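Side-chain contact in glutathione S-transferase (Bombyx mori, PDB 5ZFG), which probably transfers glutathione to electrophilic compounds and metabolises the insecticide diazinon: residues Ser111-Ala116 and Ile173-Ser178. Residues are numbered along the deposited sequence; the frame is centred on the assembly and turned at random.
Sequences SAYTMA and IDFDFS
Ile173 sends its CD1 methyl into the angle between Thr114 and Tyr113, a small example of how a helix end and a neighbouring loop can meet through apolar contact between the two segments. CD1 rests 3.7 Å from Thr114 CG2, the two side chains crossing at about a right angle, and meets the edge of the Tyr113 ring, near its plane, at CE2. At chi1 56° Thr114 OG1 sits between the backbone N and the carbonyl carbon, hydrogen-bonded to Ile110 O and Thr169 OG1, while CG2, anti to the carbonyl carbon, meets Ile173.

The aromatic part is a meeting of ring carbons, not a stack. Tyr113 CE2 lies 4.0 Å from Phe175 CE2, near the plane of the Phe175 ring, while Phe175 comes obliquely to the tyrosine. Both rings also touch Leu129 and Val132 of helix 126-146.

The hydrogen bonds of 173-178 itself are local. A Schellman motif with Asp174 as its C-prime residue closes helix 160-172; farther on, Asp176 OD1 accepts from Ser178 N (2.9 Å) in an Asx turn and from Ser178 OG.

An alanine at Ile173 would lack CG1, CG2 and CD1, and is likely to leave Thr114 CG2 without its apolar partner and open a gap beside Tyr113 CE2. No hydrogen bond crosses between the two segments, so their direct contact in the all-helical C-terminal domain rests on carbon packing, with the Thr114-Thr169 bond alongside it.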
loop_
_atom_site.group_PDB
_atom_site.type_symbol
_atom_site.label_atom_id
_atom_site.label_comp_id
_atom_site.label_asym_id
_atom_site.label_seq_id
_atom_site.Cartn_x
_atom_site.Cartn_y
_atom_site.Cartn_z
ATOM N N SER B 111 -11.703 -3.556 9.923
ATOM C CA SER B 111 -12.067 -2.314 10.591
ATOM C C SER B 111 -13.456 -1.847 10.192
ATOM O O SER B 111 -14.143 -1.229 11.007
ATOM C CB SER B 111 -11.044 -1.215 10.298
ATOM O OG SER B 111 -11.154 -0.790 8.953
ATOM N N ALA B 112 -13.894 -2.131 8.956
ATOM C CA ALA B 112 -15.266 -1.795 8.585
ATOM C C ALA B 112 -16.255 -2.473 9.518
ATOM O O ALA B 112 -17.303 -1.902 9.848
ATOM C CB ALA B 112 -15.536 -2.181 7.128
ATOM N N TYR B 113 -15.923 -3.668 9.989
ATOM C CA TYR B 113 -16.820 -4.375 10.882
ATOM C C TYR B 113 -16.603 -3.998 12.346
ATOM O O TYR B 113 -17.569 -3.712 13.067
ATOM C CB TYR B 113 -16.626 -5.872 10.694
ATOM C CG TYR B 113 -17.636 -6.708 11.419
ATOM C CD1 TYR B 113 -18.866 -6.994 10.833
ATOM C CD2 TYR B 113 -17.363 -7.228 12.680
ATOM C CE1 TYR B 113 -19.793 -7.782 11.485
ATOM C CE2 TYR B 113 -18.293 -8.011 13.345
ATOM C CZ TYR B 113 -19.504 -8.285 12.736
ATOM O OH TYR B 113 -20.446 -9.061 13.375
ATOM N N THR B 114 -15.344 -4.005 12.809
ATOM C CA THR B 114 -15.087 -3.699 14.213
ATOM C C THR B 114 -15.330 -2.227 14.545
ATOM O O THR B 114 -15.341 -1.882 15.730
ATOM C CB THR B 114 -13.662 -4.122 14.622
ATOM O OG1 THR B 114 -12.687 -3.503 13.780
ATOM C CG2 THR B 114 -13.489 -5.638 14.525
ATOM N N MET B 115 -15.583 -1.372 13.553
ATOM C CA MET B 115 -16.002 0.009 13.775
ATOM C C MET B 115 -17.446 0.228 13.330
ATOM O O MET B 115 -18.018 -0.556 12.568
ATOM C CB MET B 115 -15.098 0.997 13.028
ATOM C CG MET B 115 -13.598 0.759 13.182
ATOM S SD MET B 115 -12.901 1.247 14.770
ATOM C CE MET B 115 -12.187 -0.289 15.357
ATOM N N ALA B 116 -18.025 1.324 13.821
ATOM C CA ALA B 116 -19.371 1.772 13.450
ATOM C C ALA B 116 -20.433 0.682 13.586
ATOM O O ALA B 116 -21.628 0.979 13.673
ATOM C CB ALA B 116 -19.364 2.319 12.032
ATOM N N ILE B 173 -13.420 -6.242 20.377
ATOM C CA ILE B 173 -14.866 -6.438 20.372
ATOM C C ILE B 173 -15.249 -7.867 20.763
ATOM O O ILE B 173 -16.401 -8.274 20.558
ATOM C CB ILE B 173 -15.480 -6.052 19.012
ATOM C CG1 ILE B 173 -15.021 -7.001 17.900
ATOM C CG2 ILE B 173 -15.156 -4.610 18.663
ATOM C CD1 ILE B 173 -16.047 -7.136 16.781
ATOM N N ASP B 174 -14.307 -8.629 21.324
ATOM C CA ASP B 174 -14.535 -10.005 21.772
ATOM C C ASP B 174 -14.938 -10.917 20.616
ATOM O O ASP B 174 -15.712 -11.862 20.797
ATOM C CB ASP B 174 -15.574 -10.065 22.900
ATOM C CG ASP B 174 -15.504 -11.357 23.691
ATOM O OD1 ASP B 174 -14.396 -11.745 24.111
ATOM O OD2 ASP B 174 -16.563 -11.985 23.894
ATOM N N PHE B 175 -14.407 -10.633 19.429
ATOM C CA PHE B 175 -14.611 -11.472 18.255
ATOM C C PHE B 175 -13.769 -12.732 18.393
ATOM O O PHE B 175 -12.543 -12.650 18.512
ATOM C CB PHE B 175 -14.218 -10.687 17.002
ATOM C CG PHE B 175 -14.643 -11.324 15.702
ATOM C CD1 PHE B 175 -14.004 -12.462 15.225
ATOM C CD2 PHE B 175 -15.653 -10.751 14.939
ATOM C CE1 PHE B 175 -14.381 -13.042 14.023
ATOM C CE2 PHE B 175 -16.041 -11.320 13.737
ATOM C CZ PHE B 175 -15.404 -12.471 13.279
ATOM N N ASP B 176 -14.414 -13.895 18.378
ATOM C CA ASP B 176 -13.685 -15.155 18.477
ATOM C C ASP B 176 -13.109 -15.519 17.113
ATOM O O ASP B 176 -13.860 -15.745 16.155
ATOM C CB ASP B 176 -14.602 -16.265 18.993
ATOM C CG ASP B 176 -13.960 -17.647 18.925
ATOM O OD1 ASP B 176 -12.718 -17.779 19.044
ATOM O OD2 ASP B 176 -14.719 -18.622 18.747
ATOM N N PHE B 177 -11.781 -15.579 17.022
ATOM C CA PHE B 177 -11.116 -16.008 15.798
ATOM C C PHE B 177 -10.213 -17.208 16.065
ATOM O O PHE B 177 -9.274 -17.467 15.312
ATOM C CB PHE B 177 -10.347 -14.856 15.129
ATOM C CG PHE B 177 -9.372 -14.107 16.030
ATOM C CD1 PHE B 177 -8.018 -14.429 16.026
ATOM C CD2 PHE B 177 -9.797 -13.035 16.812
ATOM C CE1 PHE B 177 -7.107 -13.726 16.830
ATOM C CE2 PHE B 177 -8.896 -12.324 17.613
ATOM C CZ PHE B 177 -7.554 -12.664 17.624
ATOM N N SER B 178 -10.515 -17.972 17.123
ATOM C CA SER B 178 -9.651 -19.088 17.508
ATOM C C SER B 178 -9.688 -20.230 16.500
ATOM O O SER B 178 -8.737 -21.019 16.441
ATOM C CB SER B 178 -10.033 -19.610 18.901
ATOM O OG SER B 178 -11.388 -20.009 18.937
#